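Local atomic coordinates of cytoplasmic export protein 1 (Saccharomyces cerevisiae, PDB entry 3VWA), a protein that takes part in nuclear tRNA export, binding tRNA and possibly passing aminoacylated tRNAs from export receptors at the nuclear pore to the translation machinery. Residues 482-487 with 498-503; 441-446 with 458-463. One frame throughout, in Å; residues are numbered along the deposited sequence.

Contact 1 (482-487 with 498-503); sequences YGLEKS and NKILTV
L484 faces I500 across two helical segments that run in roughly opposite directions, and their CA atoms, the nearest such pair, stand 9.0 Å apart. At that separation the backbones do not meet, and leucine bridges the space with its forked end. CD2 lies 4.1 Å from CG2 of I500, while the other branch, CD1, comes within 4.3 Å of CG1 of V503. One leucine is thereby set against two branched residues three positions apart on the facing helix, whose short, wide side chains offer methyl groups close to their own backbone. L484 has CG anti to its carbonyl carbon (chi1 -76°), which swings CG toward 498-503, and both methyls lie on that side. L484 and I500 slide past each other in opposite directions, a leucine end methyl touching the isoleucine's CG2 branch.

In the HEAT-repeat alpha-solenoid, helix 474-487, which precedes the second HEAT repeat, lies against helix 493-504, the first helix within it. L484 also touches F465 of helix 454-469 and L522 of helix 513-536, so an apolar residue suits this buried place, and its carbonyl O is hydrogen-bonded to the hydroxyl of Y526.

Two hydroxyls find acceptors on their own helices. In 482-487, that of the buried S487 donates to O of G483 (OG to O 2.6 Å), a turn earlier. OG1 of T502 donates to O of K499, a residue of the wider pi-type turn at 498-500, at 3.2 Å, approaching from above the carbonyl plane.

Contact 2 (441-446 with 458-463); sequences IIISKI and SNILAT
L461 reaches across to S444, and their CA atoms are the closest pair of the two segments at 6.9 Å. The segment axes approach to 10.3 Å and run nearly antiparallel, at 165°. The CA–CB bond of L461 does not aim straight at the partner helix; the rest of the chain makes the turn. CB is still 6.5 Å from CA of S444, and CG closes this to 5.5 Å. With CG anti to the carbonyl carbon (chi1 -70°) and chi2 at 166°, the two methyls part: CD1 stays farther from S444, whereas CD2 descends on the backbone of 441-446. It ends 4.1 Å from CA of S444 and 4.3 Å from O of I443, a van der Waals contact with the main chain. The leucine side chain also touches S447 and F491, both in loops. Leucine suits this task because its branch comes late, and serine suits the receiving place because its short side chain lets a methyl come down to the CA. The hydroxyl of S444 is held by O of V440, on its own helix.

Helix 433-446 and helix 454-469, joined by a short connection, are two successive antiparallel helices of the alpha-solenoid, in the part of the chain between the two HEAT repeats. Beside the leucine, two beta-branched residues meet, CG2 of I443 lying 4.3 Å from CG2 of I460. Both isoleucines also touch helix 413-427, at L424 and L421 respectively, which extends the apolar layer to the preceding helix.

Nearer the start of 458-463, O of N459 is gripped twice by T463: the backbone N and the hydroxyl come from opposite faces of the carbonyl plane, with OG1 at 2.7 Å.

In the fold
This chain is part of a longer protein, holding its kinase-like domain and HEAT-repeat region. From the N terminus it first builds the kinase-like domain and then a long row of helices, and both contacts lie near the far end of that row. Contact 2 comes first, closing the turn between helices 433-446 and 454-469. The chain then enters helix 474-487, and contact 1 closes the next turn, against helix 493-504. The two follow in series, neither nested nor crossed, with centres about 10 Å apart. They also touch: A462 packs on V503 and K499, K499 NZ lies near N459 OD1 in a probable hydrogen bond modelled unusually short, and Y482 touches I441, joining contact 2's helices to those of contact 1.

Contact 1 (482-487 with 498-503)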
ATOM      1  N   TYR A 482     -28.140  29.475  -7.306  1.00 28.28           N
ATOM      2  CA  TYR A 482     -28.082  28.113  -6.753  1.00 30.34           C
ATOM      3  C   TYR A 482     -27.608  28.115  -5.286  1.00 29.94           C
ATOM      4  O   TYR A 482     -28.205  27.505  -4.394  1.00 28.17           O
ATOM      5  CB  TYR A 482     -27.127  27.250  -7.591  1.00 31.70           C
ATOM      6  CG  TYR A 482     -26.910  25.848  -7.034  1.00 36.22           C
ATOM      7  CD1 TYR A 482     -27.932  24.886  -7.110  1.00 37.50           C
ATOM      8  CD2 TYR A 482     -25.683  25.477  -6.439  1.00 38.12           C
ATOM      9  CE1 TYR A 482     -27.752  23.608  -6.612  1.00 44.74           C
ATOM     10  CE2 TYR A 482     -25.490  24.186  -5.924  1.00 43.19           C
ATOM     11  CZ  TYR A 482     -26.535  23.258  -6.016  1.00 46.92           C
ATOM     12  OH  TYR A 482     -26.402  21.973  -5.543  1.00 53.42           O
ATOM     13  N   GLY A 483     -26.492  28.790  -5.061  1.00 27.84           N
ATOM     14  CA  GLY A 483     -25.947  28.875  -3.727  1.00 28.30           C
ATOM     15  C   GLY A 483     -26.871  29.604  -2.799  1.00 25.90           C
ATOM     16  O   GLY A 483     -26.872  29.333  -1.601  1.00 29.30           O
ATOM     17  N   LEU A 484     -27.673  30.532  -3.323  1.00 28.70           N
ATOM     18  CA  LEU A 484     -28.693  31.218  -2.478  1.00 26.52           C
ATOM     19  C   LEU A 484     -29.827  30.294  -2.107  1.00 28.66           C
ATOM     20  O   LEU A 484     -30.377  30.368  -0.986  1.00 28.58           O
ATOM     21  CB  LEU A 484     -29.224  32.469  -3.174  1.00 27.87           C
ATOM     22  CG  LEU A 484     -28.310  33.706  -3.170  1.00 25.37           C
ATOM     23  CD1 LEU A 484     -28.554  34.632  -4.355  1.00 24.85           C
ATOM     24  CD2 LEU A 484     -28.656  34.446  -1.888  1.00 23.40           C
ATOM     25  N   GLU A 485     -30.194  29.403  -3.036  1.00 27.54           N
ATOM     26  CA  GLU A 485     -31.246  28.428  -2.721  1.00 30.75           C
ATOM     27  C   GLU A 485     -30.763  27.507  -1.600  1.00 30.63           C
ATOM     28  O   GLU A 485     -31.450  27.295  -0.598  1.00 30.65           O
ATOM     29  CB  GLU A 485     -31.618  27.610  -3.966  1.00 30.43           C
ATOM     30  CG  GLU A 485     -32.722  26.572  -3.755  1.00 33.64           C
ATOM     31  CD  GLU A 485     -32.783  25.612  -4.942  1.00 37.38           C
ATOM     32  OE1 GLU A 485     -32.806  26.069  -6.097  1.00 38.50           O
ATOM     33  OE2 GLU A 485     -32.771  24.401  -4.731  1.00 43.14           O
ATOM     34  N   LYS A 486     -29.553  26.985  -1.765  1.00 28.71           N
ATOM     35  CA  LYS A 486     -28.988  26.146  -0.740  1.00 30.49           C
ATOM     36  C   LYS A 486     -28.664  26.900   0.544  1.00 28.25           C
ATOM     37  O   LYS A 486     -28.499  26.275   1.539  1.00 32.39           O
ATOM     38  CB  LYS A 486     -27.741  25.396  -1.224  1.00 28.16           C
ATOM     39  CG  LYS A 486     -27.903  24.626  -2.533  1.00 35.63           C
ATOM     40  CD  LYS A 486     -28.894  23.471  -2.414  1.00 35.57           C
ATOM     41  CE  LYS A 486     -28.554  22.378  -3.427  1.00 38.54           C
ATOM     42  NZ  LYS A 486     -29.701  21.452  -3.584  1.00 41.60           N
ATOM     43  N   SER A 487     -28.580  28.217   0.531  1.00 26.52           N
ATOM     44  CA  SER A 487     -28.107  28.937   1.731  1.00 24.23           C
ATOM     45  C   SER A 487     -29.182  29.449   2.608  1.00 25.07           C
ATOM     46  O   SER A 487     -28.893  30.072   3.637  1.00 23.65           O
ATOM     47  CB  SER A 487     -27.276  30.130   1.319  1.00 23.33           C
ATOM     48  OG  SER A 487     -26.047  29.613   0.879  1.00 21.94           O
ATOM     49  N   ASN A 498     -32.986  42.405   6.418  1.00 26.19           N
ATOM     50  CA  ASN A 498     -31.962  43.459   6.513  1.00 31.34           C
ATOM     51  C   ASN A 498     -31.216  43.519   5.193  1.00 30.21           C
ATOM     52  O   ASN A 498     -30.645  44.537   4.882  1.00 27.67           O
ATOM     53  CB  ASN A 498     -30.837  43.092   7.528  1.00 37.87           C
ATOM     54  CG  ASN A 498     -31.129  43.503   8.978  1.00 50.86           C
ATOM     55  OD1 ASN A 498     -32.248  43.316   9.518  1.00 53.25           O
ATOM     56  ND2 ASN A 498     -30.085  44.060   9.638  1.00 48.99           N
ATOM     57  N   LYS A 499     -31.106  42.394   4.481  1.00 29.83           N
ATOM     58  CA  LYS A 499     -30.018  42.286   3.503  1.00 27.72           C
ATOM     59  C   LYS A 499     -30.245  41.392   2.292  1.00 25.83           C
ATOM     60  O   LYS A 499     -30.069  41.815   1.159  1.00 24.51           O
ATOM     61  CB  LYS A 499     -28.760  41.795   4.247  1.00 32.81           C
ATOM     62  CG  LYS A 499     -27.523  41.634   3.369  1.00 35.83           C
ATOM     63  CD  LYS A 499     -26.339  41.221   4.226  1.00 44.38           C
ATOM     64  CE  LYS A 499     -25.879  42.387   5.110  1.00 48.60           C
ATOM     65  NZ  LYS A 499     -24.393  42.371   5.175  1.00 46.56           N
ATOM     66  N   ILE A 500     -30.608  40.131   2.518  1.00 24.91           N
ATOM     67  CA  ILE A 500     -30.650  39.126   1.407  1.00 22.70           C
ATOM     68  C   ILE A 500     -31.722  39.409   0.322  1.00 25.47           C
ATOM     69  O   ILE A 500     -31.503  39.103  -0.899  1.00 21.56           O
ATOM     70  CB  ILE A 500     -30.819  37.683   1.992  1.00 24.25           C
ATOM     71  CG1 ILE A 500     -29.801  37.424   3.115  1.00 24.42           C
ATOM     72  CG2 ILE A 500     -30.644  36.634   0.940  1.00 24.15           C
ATOM     73  CD1 ILE A 500     -28.382  37.731   2.693  1.00 20.20           C
ATOM     74  N   LEU A 501     -32.865  39.997   0.715  1.00 23.13           N
ATOM     75  CA  LEU A 501     -33.917  40.309  -0.297  1.00 24.66           C
ATOM     76  C   LEU A 501     -33.417  41.112  -1.478  1.00 24.72           C
ATOM     77  O   LEU A 501     -33.731  40.770  -2.602  1.00 27.61           O
ATOM     78  CB  LEU A 501     -35.122  41.032   0.294  1.00 26.41           C
ATOM     79  CG  LEU A 501     -35.869  40.304   1.412  1.00 31.79           C
ATOM     80  CD1 LEU A 501     -37.031  41.175   1.852  1.00 29.54           C
ATOM     81  CD2 LEU A 501     -36.359  38.927   0.921  1.00 28.43           C
ATOM     82  N   THR A 502     -32.641  42.162  -1.199  1.00 23.64           N
ATOM     83  CA  THR A 502     -32.035  43.002  -2.201  1.00 24.04           C
ATOM     84  C   THR A 502     -30.761  42.449  -2.858  1.00 25.61           C
ATOM     85  O   THR A 502     -30.268  43.021  -3.843  1.00 24.18           O
ATOM     86  CB  THR A 502     -31.804  44.439  -1.659  1.00 24.62           C
ATOM     87  OG1 THR A 502     -31.187  44.399  -0.365  1.00 27.13           O
ATOM     88  CG2 THR A 502     -33.087  45.165  -1.512  1.00 24.25           C
ATOM     89  N   VAL A 503     -30.198  41.361  -2.315  1.00 28.12           N
ATOM     90  CA  VAL A 503     -29.204  40.559  -3.049  1.00 24.69           C
ATOM     91  C   VAL A 503     -29.922  39.706  -4.119  1.00 27.47           C
ATOM     92  O   VAL A 503     -29.446  39.571  -5.236  1.00 25.29           O
ATOM     93  CB  VAL A 503     -28.416  39.586  -2.133  1.00 26.29           C
ATOM     94  CG1 VAL A 503     -27.589  38.644  -3.011  1.00 26.65           C
ATOM     95  CG2 VAL A 503     -27.539  40.333  -1.096  1.00 23.91           C
TER

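Contact 2 (441-446 with 458-463)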
ATOM      1  N   ILE A 441     -19.709  28.644  -5.885  1.00 30.19           N
ATOM      2  CA  ILE A 441     -20.072  27.299  -5.378  1.00 31.49           C
ATOM      3  C   ILE A 441     -19.136  26.978  -4.230  1.00 29.18           C
ATOM      4  O   ILE A 441     -19.596  26.707  -3.128  1.00 29.88           O
ATOM      5  CB  ILE A 441     -19.991  26.225  -6.498  1.00 29.57           C
ATOM      6  CG1 ILE A 441     -20.863  26.630  -7.687  1.00 35.76           C
ATOM      7  CG2 ILE A 441     -20.457  24.856  -6.026  1.00 34.63           C
ATOM      8  CD1 ILE A 441     -22.360  26.613  -7.404  1.00 39.12           C
ATOM      9  N   ILE A 442     -17.822  27.137  -4.448  1.00 26.84           N
ATOM     10  CA  ILE A 442     -16.845  26.780  -3.396  1.00 26.21           C
ATOM     11  C   ILE A 442     -16.989  27.680  -2.165  1.00 27.53           C
ATOM     12  O   ILE A 442     -16.855  27.203  -1.004  1.00 25.72           O
ATOM     13  CB  ILE A 442     -15.361  26.797  -3.913  1.00 24.84           C
ATOM     14  CG1 ILE A 442     -15.074  25.709  -4.982  1.00 26.09           C
ATOM     15  CG2 ILE A 442     -14.386  26.645  -2.788  1.00 24.30           C
ATOM     16  CD1 ILE A 442     -15.733  24.344  -4.675  1.00 23.49           C
ATOM     17  N   ILE A 443     -17.195  28.981  -2.409  1.00 23.35           N
ATOM     18  CA  ILE A 443     -17.392  29.884  -1.295  1.00 24.19           C
ATOM     19  C   ILE A 443     -18.665  29.489  -0.466  1.00 27.78           C
ATOM     20  O   ILE A 443     -18.630  29.572   0.749  1.00 27.02           O
ATOM     21  CB  ILE A 443     -17.540  31.341  -1.745  1.00 23.38           C
ATOM     22  CG1 ILE A 443     -16.215  31.842  -2.281  1.00 22.04           C
ATOM     23  CG2 ILE A 443     -18.097  32.200  -0.586  1.00 21.80           C
ATOM     24  CD1 ILE A 443     -16.353  33.161  -3.031  1.00 23.03           C
ATOM     25  N   SER A 444     -19.764  29.100  -1.131  1.00 25.25           N
ATOM     26  CA  SER A 444     -20.957  28.667  -0.425  1.00 28.07           C
ATOM     27  C   SER A 444     -20.662  27.459   0.401  1.00 31.96           C
ATOM     28  O   SER A 444     -21.004  27.392   1.587  1.00 33.62           O
ATOM     29  CB  SER A 444     -22.036  28.284  -1.413  1.00 29.06           C
ATOM     30  OG  SER A 444     -22.352  29.391  -2.185  1.00 29.28           O
ATOM     31  N   LYS A 445     -19.966  26.520  -0.233  1.00 35.01           N
ATOM     32  CA  LYS A 445     -19.566  25.294   0.395  1.00 34.75           C
ATOM     33  C   LYS A 445     -18.822  25.513   1.706  1.00 35.40           C
ATOM     34  O   LYS A 445     -19.198  24.923   2.723  1.00 36.19           O
ATOM     35  CB  LYS A 445     -18.798  24.441  -0.612  1.00 38.65           C
ATOM     36  CG  LYS A 445     -18.644  22.990  -0.237  1.00 40.72           C
ATOM     37  CD  LYS A 445     -18.409  22.114  -1.470  1.00 44.33           C
ATOM     38  CE  LYS A 445     -17.837  20.783  -1.014  1.00 45.57           C
ATOM     39  NZ  LYS A 445     -17.046  20.032  -2.050  1.00 55.43           N
ATOM     40  N   ILE A 446     -17.807  26.372   1.705  1.00 33.39           N
ATOM     41  CA  ILE A 446     -16.952  26.523   2.861  1.00 34.20           C
ATOM     42  C   ILE A 446     -17.381  27.576   3.894  1.00 31.51           C
ATOM     43  O   ILE A 446     -16.742  27.671   4.913  1.00 30.17           O
ATOM     44  CB  ILE A 446     -15.466  26.884   2.485  1.00 35.09           C
ATOM     45  CG1 ILE A 446     -15.312  28.389   2.259  1.00 36.02           C
ATOM     46  CG2 ILE A 446     -14.938  26.006   1.350  1.00 35.76           C
ATOM     47  CD1 ILE A 446     -14.089  28.777   1.448  1.00 36.14           C
ATOM     48  N   SER A 458     -22.792  35.644   6.985  1.00 25.01           N
ATOM     49  CA  SER A 458     -23.819  36.354   6.179  1.00 27.61           C
ATOM     50  C   SER A 458     -23.254  37.421   5.273  1.00 26.28           C
ATOM     51  O   SER A 458     -23.632  37.500   4.095  1.00 24.66           O
ATOM     52  CB  SER A 458     -24.920  36.960   7.060  1.00 25.88           C
ATOM     53  OG  SER A 458     -25.763  35.922   7.535  1.00 24.71           O
ATOM     54  N   ASN A 459     -22.367  38.258   5.802  1.00 27.18           N
ATOM     55  CA  ASN A 459     -21.701  39.291   4.954  1.00 27.90           C
ATOM     56  C   ASN A 459     -20.850  38.698   3.845  1.00 25.45           C
ATOM     57  O   ASN A 459     -20.880  39.154   2.746  1.00 26.98           O
ATOM     58  CB  ASN A 459     -20.798  40.204   5.808  1.00 34.07           C
ATOM     59  CG  ASN A 459     -21.592  41.072   6.734  1.00 38.15           C
ATOM     60  OD1 ASN A 459     -22.807  41.226   6.543  1.00 45.80           O
ATOM     61  ND2 ASN A 459     -20.925  41.669   7.737  1.00 39.83           N
ATOM     62  N   ILE A 460     -20.097  37.669   4.168  1.00 25.53           N
ATOM     63  CA  ILE A 460     -19.384  36.897   3.172  1.00 28.32           C
ATOM     64  C   ILE A 460     -20.260  36.333   2.058  1.00 27.84           C
ATOM     65  O   ILE A 460     -19.941  36.451   0.867  1.00 23.58           O
ATOM     66  CB  ILE A 460     -18.626  35.769   3.878  1.00 29.14           C
ATOM     67  CG1 ILE A 460     -17.470  36.383   4.685  1.00 26.09           C
ATOM     68  CG2 ILE A 460     -18.193  34.696   2.870  1.00 25.17           C
ATOM     69  CD1 ILE A 460     -16.821  35.362   5.596  1.00 28.80           C
ATOM     70  N   LEU A 461     -21.376  35.735   2.436  1.00 26.40           N
ATOM     71  CA  LEU A 461     -22.241  35.176   1.413  1.00 25.62           C
ATOM     72  C   LEU A 461     -22.896  36.265   0.567  1.00 26.06           C
ATOM     73  O   LEU A 461     -22.893  36.178  -0.699  1.00 25.33           O
ATOM     74  CB  LEU A 461     -23.307  34.249   2.041  1.00 21.33           C
ATOM     75  CG  LEU A 461     -22.725  32.937   2.612  1.00 20.67           C
ATOM     76  CD1 LEU A 461     -23.701  32.179   3.515  1.00 16.07           C
ATOM     77  CD2 LEU A 461     -22.093  32.050   1.518  1.00 19.66           C
ATOM     78  N   ALA A 462     -23.466  37.278   1.239  1.00 26.91           N
ATOM     79  CA  ALA A 462     -24.194  38.344   0.496  1.00 27.26           C
ATOM     80  C   ALA A 462     -23.277  38.993  -0.492  1.00 27.31           C
ATOM     81  O   ALA A 462     -23.678  39.237  -1.638  1.00 24.78           O
ATOM     82  CB  ALA A 462     -24.831  39.399   1.399  1.00 24.29           C
ATOM     83  N   THR A 463     -22.046  39.284  -0.052  1.00 28.42           N
ATOM     84  CA  THR A 463     -21.061  39.941  -0.934  1.00 25.48           C
ATOM     85  C   THR A 463     -20.667  39.060  -2.154  1.00 24.21           C
ATOM     86  O   THR A 463     -20.536  39.539  -3.282  1.00 24.58           O
ATOM     87  CB  THR A 463     -19.752  40.293  -0.180  1.00 27.23           C
ATOM     88  OG1 THR A 463     -20.035  41.017   1.029  1.00 29.26           O
ATOM     89  CG2 THR A 463     -18.812  41.112  -1.084  1.00 26.91           C
TER